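Hemin ABC transporter, periplasmic hemin-binding protein HutB (PDB 5KHL) probably binds hemin in the periplasm of Vibrio cholerae and delivers it to the membrane components of an ABC transporter for import. Local coordinates at residues A[151-156]-A[183-188]; A[157-162]-A[213-218]; A[163-168]-A[193-198]; A[202-207]-A[232-237]; A[222-227]-A[240-245]. One frame throughout, in Å; residues are numbered along the deposited sequence. Where two conformers were deposited one is given.

Interaction 1 of 5, residues A[151-156]-A[183-188]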
# COMPACT_ATOMS: atom_id res chain seq x y z
N LYS A 151 14.12 15.78 -3.66
CA LYS A 151 14.52 14.53 -3.01
C LYS A 151 13.58 14.23 -1.86
O LYS A 151 13.30 15.10 -1.05
CB LYS A 151 15.97 14.59 -2.54
CG LYS A 151 16.98 14.61 -3.67
CD LYS A 151 18.38 14.92 -3.19
CE LYS A 151 18.59 16.41 -2.96
NZ LYS A 151 20.05 16.75 -2.85
N VAL A 152 13.08 13.00 -1.82
CA VAL A 152 12.06 12.56 -0.87
C VAL A 152 12.43 11.19 -0.31
O VAL A 152 12.72 10.26 -1.07
CB VAL A 152 10.65 12.47 -1.52
CG1 VAL A 152 9.63 11.77 -0.59
CG2 VAL A 152 10.15 13.86 -1.90
N LEU A 153 12.42 11.06 1.01
CA LEU A 153 12.60 9.76 1.64
C LEU A 153 11.35 9.35 2.38
O LEU A 153 10.65 10.19 2.95
CB LEU A 153 13.78 9.76 2.62
CG LEU A 153 15.22 9.83 2.13
CD1 LEU A 153 16.11 10.09 3.34
CD2 LEU A 153 15.63 8.56 1.39
N PHE A 154 11.10 8.05 2.39
CA PHE A 154 10.11 7.50 3.28
C PHE A 154 10.79 6.81 4.46
O PHE A 154 11.61 5.92 4.27
CB PHE A 154 9.20 6.51 2.55
CG PHE A 154 8.17 5.89 3.44
CD1 PHE A 154 6.93 6.47 3.60
CD2 PHE A 154 8.46 4.74 4.15
CE1 PHE A 154 5.99 5.89 4.43
CE2 PHE A 154 7.53 4.16 4.98
CZ PHE A 154 6.30 4.73 5.12
N LEU A 155 10.44 7.23 5.67
CA LEU A 155 11.00 6.65 6.89
C LEU A 155 9.98 5.78 7.61
O LEU A 155 8.83 6.19 7.87
CB LEU A 155 11.51 7.74 7.84
CG LEU A 155 12.66 8.62 7.36
CD1 LEU A 155 13.00 9.61 8.44
CD2 LEU A 155 13.88 7.80 6.96
N LEU A 156 10.40 4.57 7.93
CA LEU A 156 9.58 3.64 8.66
C LEU A 156 10.07 3.70 10.08
O LEU A 156 11.14 3.17 10.39
CB LEU A 156 9.71 2.23 8.08
CG LEU A 156 8.58 1.25 8.35
CD1 LEU A 156 7.29 1.71 7.69
CD2 LEU A 156 8.97 -0.13 7.84
N ASN A 183 14.13 9.26 -5.04
CA ASN A 183 14.32 8.55 -3.78
C ASN A 183 15.80 8.27 -3.60
O ASN A 183 16.29 7.29 -4.12
CB ASN A 183 13.54 7.24 -3.75
CG ASN A 183 13.76 6.49 -2.45
OD1 ASN A 183 14.20 7.07 -1.46
ND2 ASN A 183 13.46 5.19 -2.45
N PRO A 184 16.50 9.12 -2.82
CA PRO A 184 17.96 9.00 -2.69
C PRO A 184 18.40 7.62 -2.19
O PRO A 184 19.51 7.16 -2.47
CB PRO A 184 18.33 10.09 -1.67
CG PRO A 184 17.11 10.95 -1.52
CD PRO A 184 15.92 10.10 -1.89
N ALA A 185 17.50 6.95 -1.48
CA ALA A 185 17.79 5.62 -0.97
C ALA A 185 17.68 4.52 -2.03
O ALA A 185 18.23 3.43 -1.82
CB ALA A 185 16.85 5.30 0.20
N SER A 186 16.98 4.77 -3.14
CA SER A 186 16.53 3.70 -4.06
C SER A 186 17.60 2.96 -4.86
O SER A 186 17.41 1.81 -5.22
CB SER A 186 15.46 4.22 -5.04
OG SER A 186 15.98 5.00 -6.10
N PRO A 187 18.72 3.62 -5.17
CA PRO A 187 19.78 2.78 -5.75
C PRO A 187 20.41 1.84 -4.71
O PRO A 187 20.27 0.62 -4.80
CB PRO A 187 20.80 3.80 -6.26
CG PRO A 187 20.52 5.06 -5.45
CD PRO A 187 19.04 5.06 -5.25
N SER A 188 21.07 2.44 -3.72
CA SER A 188 21.85 1.72 -2.70
C SER A 188 21.08 0.76 -1.80
O SER A 188 21.63 -0.24 -1.32
CB SER A 188 22.56 2.75 -1.82
OG SER A 188 21.86 3.98 -1.83
O HOH W 1 12.93 6.26 0.84
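L153, on strand 152-156, meets P184 and A185 through its CD2 methyl, the leucine side chain running at a slant to the proline ring and touching P184 CD at 3.6 Å. The A185 CB methyl faces the same CD2 at 3.7 Å, so one branch of the leucine fills the corner at the start of a type I turn from N183 to S186. With CG anti to the carbonyl carbon (chi1 -72°), L153 carries this branch across to the turn. Two corners of the P184 ring meet segment 151-156: CG rests on K151 CB at 3.9 Å, and CD lies 3.3 Å from V152 O. N183 comes in almost perpendicular to L153, and its CA points a hydrogen at V152 O (3.6 Å). A water joins N183 OD1 to the backbone N of F154, and ND2 is held by D173 and by A166 O. S186 ties the turn, its OG and N both bonding N183 O. Proline suits the first corner because its phi is fixed. With no direct hydrogen bond between the segments, the contact relies on apolar packing and on C-H groups set against the V152 carbonyl; the buried N183 amide finds water and outside partners.

Interaction 2 of 5, residues A[157-162]-A[213-218]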
# COMPACT_ATOMS: atom_id res chain seq x y z
N LEU A 157 9.32 4.38 10.93
CA LEU A 157 9.73 4.62 12.32
C LEU A 157 8.91 3.75 13.28
O LEU A 157 7.72 3.58 13.08
CB LEU A 157 9.57 6.10 12.68
CG LEU A 157 10.23 7.11 11.73
CD1 LEU A 157 9.83 8.55 12.02
CD2 LEU A 157 11.74 6.99 11.77
N HIS A 158 9.57 3.17 14.28
CA HIS A 158 8.87 2.45 15.35
C HIS A 158 9.42 2.82 16.72
O HIS A 158 10.56 3.30 16.85
CB HIS A 158 8.96 0.93 15.18
CG HIS A 158 8.14 0.40 14.03
ND1 HIS A 158 7.25 1.17 13.33
CD2 HIS A 158 8.10 -0.84 13.48
CE1 HIS A 158 6.68 0.43 12.38
NE2 HIS A 158 7.18 -0.79 12.45
N GLU A 159 8.61 2.60 17.75
CA GLU A 159 9.04 2.83 19.12
C GLU A 159 10.15 1.82 19.45
O GLU A 159 9.96 0.61 19.32
CB GLU A 159 7.85 2.71 20.09
CG GLU A 159 6.84 3.88 20.05
CD GLU A 159 6.10 4.05 18.71
OE1 GLU A 159 6.16 3.14 17.84
OE2 GLU A 159 5.46 5.11 18.52
N GLY A 160 11.32 2.33 19.82
CA GLY A 160 12.43 1.47 20.19
C GLY A 160 13.12 0.70 19.07
O GLY A 160 14.13 0.03 19.32
N ARG A 161 12.59 0.76 17.85
CA ARG A 161 13.27 0.18 16.68
C ARG A 161 14.12 1.23 15.99
O ARG A 161 13.88 2.43 16.13
CB ARG A 161 12.28 -0.40 15.66
CG ARG A 161 11.37 -1.48 16.20
CD ARG A 161 12.01 -2.86 16.14
NE ARG A 161 12.43 -3.36 17.45
CZ ARG A 161 12.52 -4.65 17.74
NH1 ARG A 161 12.91 -5.05 18.95
NH2 ARG A 161 12.21 -5.56 16.82
N ALA A 162 15.13 0.77 15.25
CA ALA A 162 15.95 1.68 14.48
C ALA A 162 15.17 2.21 13.27
O ALA A 162 14.47 1.46 12.59
CB ALA A 162 17.24 0.99 14.04
N ARG A 213 0.17 7.93 8.33
CA ARG A 213 -0.34 9.07 9.08
C ARG A 213 -0.46 8.62 10.54
O ARG A 213 -0.46 9.43 11.48
CB ARG A 213 -1.69 9.54 8.52
CG ARG A 213 -2.48 8.45 7.81
CD ARG A 213 -3.95 8.81 7.64
NE ARG A 213 -4.95 8.17 8.52
CZ ARG A 213 -4.76 7.41 9.61
NH1 ARG A 213 -5.81 6.95 10.27
NH2 ARG A 213 -3.55 7.09 10.05
N SER A 214 -0.51 7.30 10.70
CA SER A 214 -0.73 6.63 11.96
C SER A 214 0.52 6.54 12.83
O SER A 214 0.41 6.38 14.05
CB SER A 214 -1.29 5.22 11.70
OG SER A 214 -0.57 4.23 12.41
N LEU A 215 1.71 6.66 12.23
CA LEU A 215 2.96 6.63 13.02
C LEU A 215 3.17 7.93 13.80
O LEU A 215 4.30 8.41 13.97
CB LEU A 215 4.17 6.34 12.14
CG LEU A 215 5.10 5.28 12.76
CD1 LEU A 215 5.30 5.46 14.28
CD2 LEU A 215 4.60 3.86 12.46
N GLU A 216 2.07 8.49 14.27
CA GLU A 216 2.08 9.62 15.17
C GLU A 216 0.71 9.71 15.84
O GLU A 216 -0.23 10.17 15.18
CB GLU A 216 2.41 10.92 14.43
CG GLU A 216 2.05 10.86 12.96
CD GLU A 216 2.14 12.20 12.31
OE1 GLU A 216 2.55 12.25 11.14
OE2 GLU A 216 1.78 13.21 12.97
N LYS A 217 0.54 9.23 17.08
CA LYS A 217 1.46 8.43 17.92
C LYS A 217 2.84 9.01 18.23
O LYS A 217 3.75 8.28 18.63
CB LYS A 217 1.64 7.02 17.33
CG LYS A 217 1.96 5.95 18.39
CD LYS A 217 2.02 4.57 17.77
CE LYS A 217 0.64 4.15 17.28
NZ LYS A 217 0.47 2.68 17.12
N LEU A 218 3.00 10.31 18.05
CA LEU A 218 4.26 10.96 18.39
C LEU A 218 4.02 12.45 18.56
O LEU A 218 4.70 13.13 19.32
CB LEU A 218 5.33 10.69 17.33
CG LEU A 218 6.70 10.21 17.83
CD1 LEU A 218 7.42 9.40 16.75
CD2 LEU A 218 7.56 11.38 18.32
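Two loops that follow the neighbouring parallel strands 152-156 and 207-210, at their carboxy-terminal ends, come together where L215 packs against L157 and H158. In binding proteins of this family such loops generally face the cleft between the two lobes, although no ligand takes part here. L215 points its CB at the other loop, and L157 O points into the fork of the leucine, close to CG, CD1 and CD2 alike. That closeness is doubtful, as the first torsion of the leucine lies away from the usual staggered positions. The CD2 methyl reaches the rim of the H158 imidazole instead of its face: it lies near the ring plane, 3.9 Å from ND1, and the two side chains cross at about a right angle. The side chain of L157 turns inward, onto V224 of helix 221-227 and V210 of strand 207-210, which gives the loop an apolar root.

Further out, E159 crosses K217 at about a right angle. E159 is bent at chi2 (63°), which swings its carboxylate round to the lysine chain, where OE2 lies 3.6 Å from both CG and CD of K217. The lysine bends away at chi3, leaving NZ 5.7 Å from OE2. Leucine suits the inner position because its branched end can meet the edge of the imidazole while also packing on V210; long charged side chains suit the outer one because their methylenes can pack and their ends can reach water. The opposite charges probably attract, but this surface contact has no hydrogen bond or ion pair across it and probably holds loosely, by van der Waals packing.

Interaction 3 of 5, residues A[163-168]-A[193-198]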
# COMPACT_ATOMS: atom_id res chain seq x y z
N ALA A 163 15.27 3.51 13.04
CA ALA A 163 14.60 4.16 11.92
C ALA A 163 14.94 3.52 10.58
O ALA A 163 16.08 3.61 10.12
CB ALA A 163 14.96 5.64 11.88
N ASN A 164 13.97 2.87 9.96
CA ASN A 164 14.19 2.26 8.65
C ASN A 164 13.86 3.17 7.48
O ASN A 164 13.21 4.20 7.63
CB ASN A 164 13.38 0.97 8.52
CG ASN A 164 14.13 -0.23 9.01
OD1 ASN A 164 14.90 -0.14 9.96
ND2 ASN A 164 13.93 -1.35 8.34
N VAL A 165 14.32 2.77 6.30
CA VAL A 165 14.04 3.52 5.09
C VAL A 165 13.57 2.60 3.95
O VAL A 165 13.93 1.43 3.90
CB VAL A 165 15.27 4.31 4.65
CG1 VAL A 165 16.35 3.37 4.12
CG2 VAL A 165 14.88 5.37 3.60
N ALA A 166 12.73 3.13 3.07
CA ALA A 166 12.31 2.40 1.89
C ALA A 166 13.26 2.64 0.75
O ALA A 166 13.33 3.75 0.21
CB ALA A 166 10.90 2.79 1.49
N GLY A 167 14.01 1.61 0.39
CA GLY A 167 14.85 1.65 -0.78
C GLY A 167 14.10 1.16 -2.00
O GLY A 167 12.88 1.34 -2.10
N SER A 168 14.82 0.54 -2.93
CA SER A 168 14.22 0.02 -4.15
C SER A 168 13.15 -1.04 -3.85
O SER A 168 13.11 -1.60 -2.75
CB SER A 168 15.29 -0.59 -5.05
OG SER A 168 15.72 -1.85 -4.53
N LYS A 193 15.35 -1.10 5.02
CA LYS A 193 16.55 -1.33 5.81
C LYS A 193 16.76 -0.18 6.78
O LYS A 193 16.25 0.91 6.56
CB LYS A 193 17.77 -1.50 4.89
CG LYS A 193 17.60 -2.57 3.81
CD LYS A 193 17.73 -3.97 4.37
CE LYS A 193 17.21 -5.00 3.37
NZ LYS A 193 17.83 -4.84 2.02
N PRO A 194 17.48 -0.43 7.88
CA PRO A 194 17.93 0.66 8.76
C PRO A 194 18.70 1.71 7.97
O PRO A 194 19.54 1.36 7.13
CB PRO A 194 18.83 -0.05 9.75
CG PRO A 194 18.21 -1.37 9.88
CD PRO A 194 17.71 -1.74 8.50
N LEU A 195 18.38 2.98 8.21
CA LEU A 195 19.05 4.07 7.51
C LEU A 195 20.05 4.73 8.44
O LEU A 195 19.66 5.39 9.40
CB LEU A 195 18.03 5.10 7.01
CG LEU A 195 18.61 6.32 6.28
CD1 LEU A 195 19.40 5.90 5.05
CD2 LEU A 195 17.52 7.31 5.90
N SER A 196 21.33 4.54 8.13
CA SER A 196 22.39 5.13 8.92
C SER A 196 22.19 6.63 8.97
O SER A 196 21.79 7.25 7.98
CB SER A 196 23.76 4.78 8.34
OG SER A 196 24.34 5.87 7.63
N MET A 197 22.43 7.21 10.14
CA MET A 197 22.29 8.65 10.30
C MET A 197 23.13 9.41 9.28
O MET A 197 22.71 10.47 8.80
CB MET A 197 22.66 9.07 11.73
CG MET A 197 21.49 9.18 12.72
SD MET A 197 19.91 8.53 12.12
CE MET A 197 19.17 9.99 11.43
N GLU A 198 24.30 8.86 8.92
CA GLU A 198 25.20 9.47 7.93
C GLU A 198 24.60 9.51 6.52
O GLU A 198 24.71 10.55 5.84
CB GLU A 198 26.53 8.73 7.88
CG GLU A 198 27.26 8.69 9.21
CD GLU A 198 27.70 7.28 9.59
OE1 GLU A 198 28.92 7.03 9.64
OE2 GLU A 198 26.81 6.43 9.82
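Three backbone hydrogen bonds join A163 and V165 to K193 and L195, making 192-194 the antiparallel edge strand of the mixed sheet beside strand 164-166. V165 and K193 form a hydrogen-bonded pair: V165 N gives to K193 O at 2.7 Å, and K193 N returns the bond to V165 O at 3.1 Å. The third bond, L195 N to A163 O, is nearly straight, with an angle of 175° at the hydrogen, and carries the ladder one step past the strand. Between them stands the non-hydrogen-bonded pair of N164 and P194, only 4.1 Å apart at their CA atoms. Proline suits this place: a residue of such a pair sends no N-H across to its partner, so the missing hydrogen costs the ladder nothing. The N164 side chain lies against the peptide joining K193 to P194, its CG 3.4 Å from K193 C.

Outside the ladder the contact turns apolar. V165 and L195 lie aslant and meet CB to CB at 3.7 Å, and L153 and L155 on strand 152-156 lie under the leucine. L195 has CG anti to its backbone N (chi1 179°), which lays CD2 beside the valine. A beta-branched valine suits a strand, and leucine has the reach to enter the core between the sheet and helix 197-203. K193, exposed at the sheet's edge, sends NZ to T190 O, while S196 takes the N-cap position of the following helix and bonds S199 N. V165 has CG1 between its backbone N and carbonyl carbon, which places that methyl 3.5 Å from K193 O and 3.8 Å from L195 CB.

Interaction 4 of 5, residues A[202-207]-A[232-237]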
# COMPACT_ATOMS: atom_id res chain seq x y z
N GLU A 202 23.68 12.61 4.22
CA GLU A 202 24.21 12.65 2.87
C GLU A 202 23.11 12.84 1.82
O GLU A 202 23.28 13.62 0.88
CB GLU A 202 25.01 11.37 2.57
CG GLU A 202 25.72 11.37 1.22
CD GLU A 202 26.46 12.68 0.94
OE1 GLU A 202 26.45 13.11 -0.24
OE2 GLU A 202 27.05 13.27 1.86
N MET A 203 21.99 12.13 1.99
CA MET A 203 20.89 12.14 1.02
C MET A 203 20.12 13.46 0.97
O MET A 203 19.43 13.75 -0.00
CB MET A 203 19.91 11.00 1.31
CG MET A 203 20.46 9.64 1.04
SD MET A 203 19.42 8.34 1.70
CE MET A 203 20.49 6.91 1.53
N GLN A 204 20.23 14.24 2.03
CA GLN A 204 19.64 15.57 2.08
C GLN A 204 18.19 15.68 1.59
O GLN A 204 17.88 16.53 0.75
CB GLN A 204 20.53 16.52 1.26
CG GLN A 204 21.83 16.87 1.95
CD GLN A 204 21.61 17.71 3.20
OE1 GLN A 204 21.32 18.90 3.12
NE2 GLN A 204 21.72 17.07 4.36
N PRO A 205 17.29 14.84 2.12
CA PRO A 205 15.90 14.89 1.64
C PRO A 205 15.27 16.27 1.78
O PRO A 205 15.53 16.97 2.77
CB PRO A 205 15.18 13.88 2.54
CG PRO A 205 16.00 13.86 3.80
CD PRO A 205 17.42 14.01 3.34
N ASP A 206 14.47 16.67 0.80
CA ASP A 206 13.69 17.90 0.87
C ASP A 206 12.39 17.63 1.62
O ASP A 206 11.82 18.52 2.27
CB ASP A 206 13.40 18.43 -0.53
CG ASP A 206 14.67 18.70 -1.32
OD1 ASP A 206 15.42 19.61 -0.91
OD2 ASP A 206 14.91 18.01 -2.33
N MET A 207 11.93 16.40 1.52
CA MET A 207 10.71 16.01 2.20
C MET A 207 10.84 14.61 2.77
O MET A 207 11.34 13.70 2.12
CB MET A 207 9.52 16.08 1.24
CG MET A 207 8.20 15.62 1.87
SD MET A 207 6.85 15.49 0.68
CE MET A 207 6.27 17.19 0.66
N ALA A 232 17.49 17.65 11.34
CA ALA A 232 17.85 19.05 11.51
C ALA A 232 18.93 19.52 10.53
O ALA A 232 19.06 20.71 10.27
CB ALA A 232 18.31 19.30 12.96
N ALA A 233 19.70 18.57 10.00
CA ALA A 233 20.75 18.88 9.02
C ALA A 233 20.33 18.51 7.58
O ALA A 233 21.18 18.34 6.71
CB ALA A 233 22.04 18.17 9.39
N THR A 234 19.02 18.38 7.36
CA THR A 234 18.46 18.20 6.02
C THR A 234 17.46 19.32 5.78
O THR A 234 16.94 19.87 6.74
CB THR A 234 17.77 16.85 5.86
OG1 THR A 234 16.65 16.79 6.74
CG2 THR A 234 18.72 15.73 6.20
N PRO A 235 17.22 19.68 4.51
CA PRO A 235 16.18 20.66 4.17
C PRO A 235 14.83 20.30 4.76
O PRO A 235 14.16 21.16 5.35
CB PRO A 235 16.14 20.62 2.65
CG PRO A 235 17.53 20.29 2.27
CD PRO A 235 18.01 19.31 3.32
N ALA A 236 14.44 19.04 4.60
CA ALA A 236 13.18 18.56 5.16
C ALA A 236 13.10 18.88 6.66
O ALA A 236 12.10 19.41 7.14
CB ALA A 236 13.03 17.07 4.90
N GLY A 237 14.16 18.58 7.39
CA GLY A 237 14.15 18.83 8.81
C GLY A 237 14.13 20.30 9.16
O GLY A 237 13.35 20.74 10.01
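Q204 reaches across to A233 and P235 from the first residue beyond helix 197-203, where its positive phi breaks the helical path. From CB the chain leaves with CG anti to the carbonyl carbon and bends at chi2 (-67°), bringing the amide down over the opposite turn. CD comes 3.6 Å from A233 O. OE1 lies to one side, 3.3 Å from P235 CD, with the glutamine and the proline crossing at about a right angle. The tip, NE2, gives a short, nearly straight bond of 2.7 Å to A233 O (174° at the hydrogen), directed at a lone pair in the carbonyl plane and lying in the plane of the amide. NE2 also bonds I201 O in the preceding helix, so two carbonyls fix the rotation of the amide.

P205, next along, sets its CD on the T234 CG2 methyl at 3.6 Å and offers its carbonyl to A236 N at 3.0 Å. T234 is the N-cap of helix 235-238: its OG1 accepts from G237 N and is also bonded with L231 O. Proline suits the first turn that follows, since no N-H is needed there, and the small A236 lets its CB methyl come within 3.2 Å of D206 O. D206 lays OD1 beside the ring of P235, while its OD2 holds K151 N. The A236 N-H at the start of the new helix and the I201 carbonyl near the end of the old one are thus satisfied by loop and side-chain groups, not by each other.

Interaction 5 of 5, residues A[222-227]-A[240-245]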
# COMPACT_ATOMS: atom_id res chain seq x y z
N ASP A 222 7.19 18.35 14.09
CA ASP A 222 8.18 18.67 15.12
C ASP A 222 8.52 17.45 15.99
O ASP A 222 9.64 17.34 16.51
CB ASP A 222 7.68 19.82 16.01
CG ASP A 222 7.02 20.94 15.21
OD1 ASP A 222 5.79 20.85 14.99
OD2 ASP A 222 7.71 21.91 14.84
N ALA A 223 7.57 16.53 16.15
CA ALA A 223 7.77 15.36 17.00
C ALA A 223 8.61 14.29 16.33
O ALA A 223 9.46 13.68 16.97
CB ALA A 223 6.44 14.79 17.42
N VAL A 224 8.36 14.03 15.04
CA VAL A 224 9.21 13.11 14.29
C VAL A 224 10.63 13.69 14.21
O VAL A 224 11.63 12.96 14.30
CB VAL A 224 8.65 12.83 12.88
CG1 VAL A 224 9.70 12.19 11.99
CG2 VAL A 224 7.41 11.96 12.98
N LEU A 225 10.71 15.00 14.05
CA LEU A 225 11.97 15.72 14.17
C LEU A 225 12.61 15.47 15.54
O LEU A 225 13.82 15.27 15.63
CB LEU A 225 11.76 17.22 13.95
CG LEU A 225 12.36 17.89 12.72
CD1 LEU A 225 11.89 19.34 12.64
CD2 LEU A 225 13.89 17.82 12.75
N ASN A 226 11.80 15.47 16.60
CA ASN A 226 12.30 15.13 17.94
C ASN A 226 12.85 13.71 17.92
O ASN A 226 13.85 13.40 18.58
CB ASN A 226 11.20 15.24 19.02
CG ASN A 226 10.84 16.68 19.37
OD1 ASN A 226 11.64 17.60 19.20
ND2 ASN A 226 9.63 16.88 19.87
N ALA A 227 12.20 12.85 17.13
CA ALA A 227 12.50 11.42 17.09
C ALA A 227 13.77 11.14 16.31
O ALA A 227 14.53 10.22 16.63
CB ALA A 227 11.32 10.66 16.48
N LYS A 240 10.82 21.58 8.56
CA LYS A 240 9.76 20.74 9.14
C LYS A 240 8.83 20.21 8.04
O LYS A 240 7.62 20.14 8.20
CB LYS A 240 8.96 21.51 10.19
CG LYS A 240 9.79 22.15 11.31
CD LYS A 240 8.93 23.10 12.15
CE LYS A 240 9.75 23.94 13.11
NZ LYS A 240 10.24 23.15 14.27
N ASN A 241 9.42 19.85 6.91
CA ASN A 241 8.64 19.39 5.78
C ASN A 241 8.44 17.87 5.89
O ASN A 241 8.85 17.11 5.03
CB ASN A 241 9.31 19.81 4.48
CG ASN A 241 8.41 19.63 3.27
OD1 ASN A 241 8.88 19.42 2.16
ND2 ASN A 241 7.10 19.70 3.48
N ILE A 242 7.81 17.47 6.99
CA ILE A 242 7.56 16.07 7.34
C ILE A 242 6.08 15.74 7.15
O ILE A 242 5.22 16.23 7.88
CB ILE A 242 8.00 15.78 8.79
CG1 ILE A 242 9.53 15.86 8.87
CG2 ILE A 242 7.52 14.41 9.25
CD1 ILE A 242 10.03 16.29 10.21
N VAL A 243 5.79 14.89 6.17
CA VAL A 243 4.44 14.73 5.64
C VAL A 243 3.87 13.31 5.81
O VAL A 243 4.56 12.31 5.59
CB VAL A 243 4.42 15.10 4.13
CG1 VAL A 243 3.05 14.92 3.55
CG2 VAL A 243 4.90 16.54 3.95
N ALA A 244 2.61 13.24 6.21
CA ALA A 244 1.98 11.96 6.51
C ALA A 244 1.40 11.32 5.26
O ALA A 244 0.74 11.98 4.47
CB ALA A 244 0.89 12.13 7.57
N ILE A 245 1.67 10.04 5.09
CA ILE A 245 1.09 9.29 3.99
C ILE A 245 0.29 8.11 4.56
O ILE A 245 0.75 7.41 5.45
CB ILE A 245 2.20 8.82 2.98
CG1 ILE A 245 1.58 8.14 1.76
CG2 ILE A 245 3.23 7.89 3.64
CD1 ILE A 245 2.59 7.82 0.66
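K240 has the left-handed backbone of a Schellman C-prime residue (phi 47°), a place often taken by glycine, yet it sends a full-length side chain back to D222 on helix 221-227. The Schellman bonds, N241 N to A236 O and K240 N to G237 O, end helix 235-238 and turn the chain toward strand 242-244. K240 runs extended from CB to CE, and a bend at chi4 (-74°) turns NZ toward D222 OD2, where it forms a salt bridge at 2.9 Å, met nearly end-on along the C-O bond. The same oxygen lies 3.2 Å from K240 CD, so the carboxylate is flanked by methylene as well as charge. At this exposed edge the ion pair is probably softened by water.

Beneath it, L225 crosses the lysine chain at about a right angle and sets its CD1 methyl 3.8 Å from K240 CG. The lysine suits this spot because its long stem can shield the leucine before the charged end reaches D222. With I242 CG1 anti to the carbonyl carbon (chi1 -69°), CD1 goes to L225 CG at 3.8 Å and CG2 to V224 CB at 4.1 Å. V224 also packs on V210 of strand 207-210, which joins the helix to both strands. Branched residues thus fill the seam between helix and sheet, with the charged pair at its exposed edge. Helix 221-227, followed by the short helix 235-238, lies on the path from strand 207-210 to its parallel neighbour 242-244: this is the helix-on-sheet packing of a beta-alpha-beta crossover in an alpha/beta lobe.

In the fold
All five contacts belong to the lobe built on the mixed sheet. Interaction 1 is the buried one, interactions 3 and 4 are partly buried, and interactions 2 and 5 lie at the surface. Strands 152-156 and 164-166 are neighbours, so interactions 1 and 3 adjoin on one sheet, with V165 packing on both L153 and A185. Helix 197-203 begins in interaction 3 and ends in interaction 4, which also reaches interaction 1 through backbone bonds of K151 and L153. Helix 235-238 leads from interaction 4 into strand 242-244 of interaction 5, whose helix 221-227 backs the loops of interaction 2. Chemistry follows place: apolar packing in interaction 1, loose van der Waals contact in interaction 2, ladder bonds in interaction 3, helix-end bonds in interaction 4, and a salt bridge only in interaction 5.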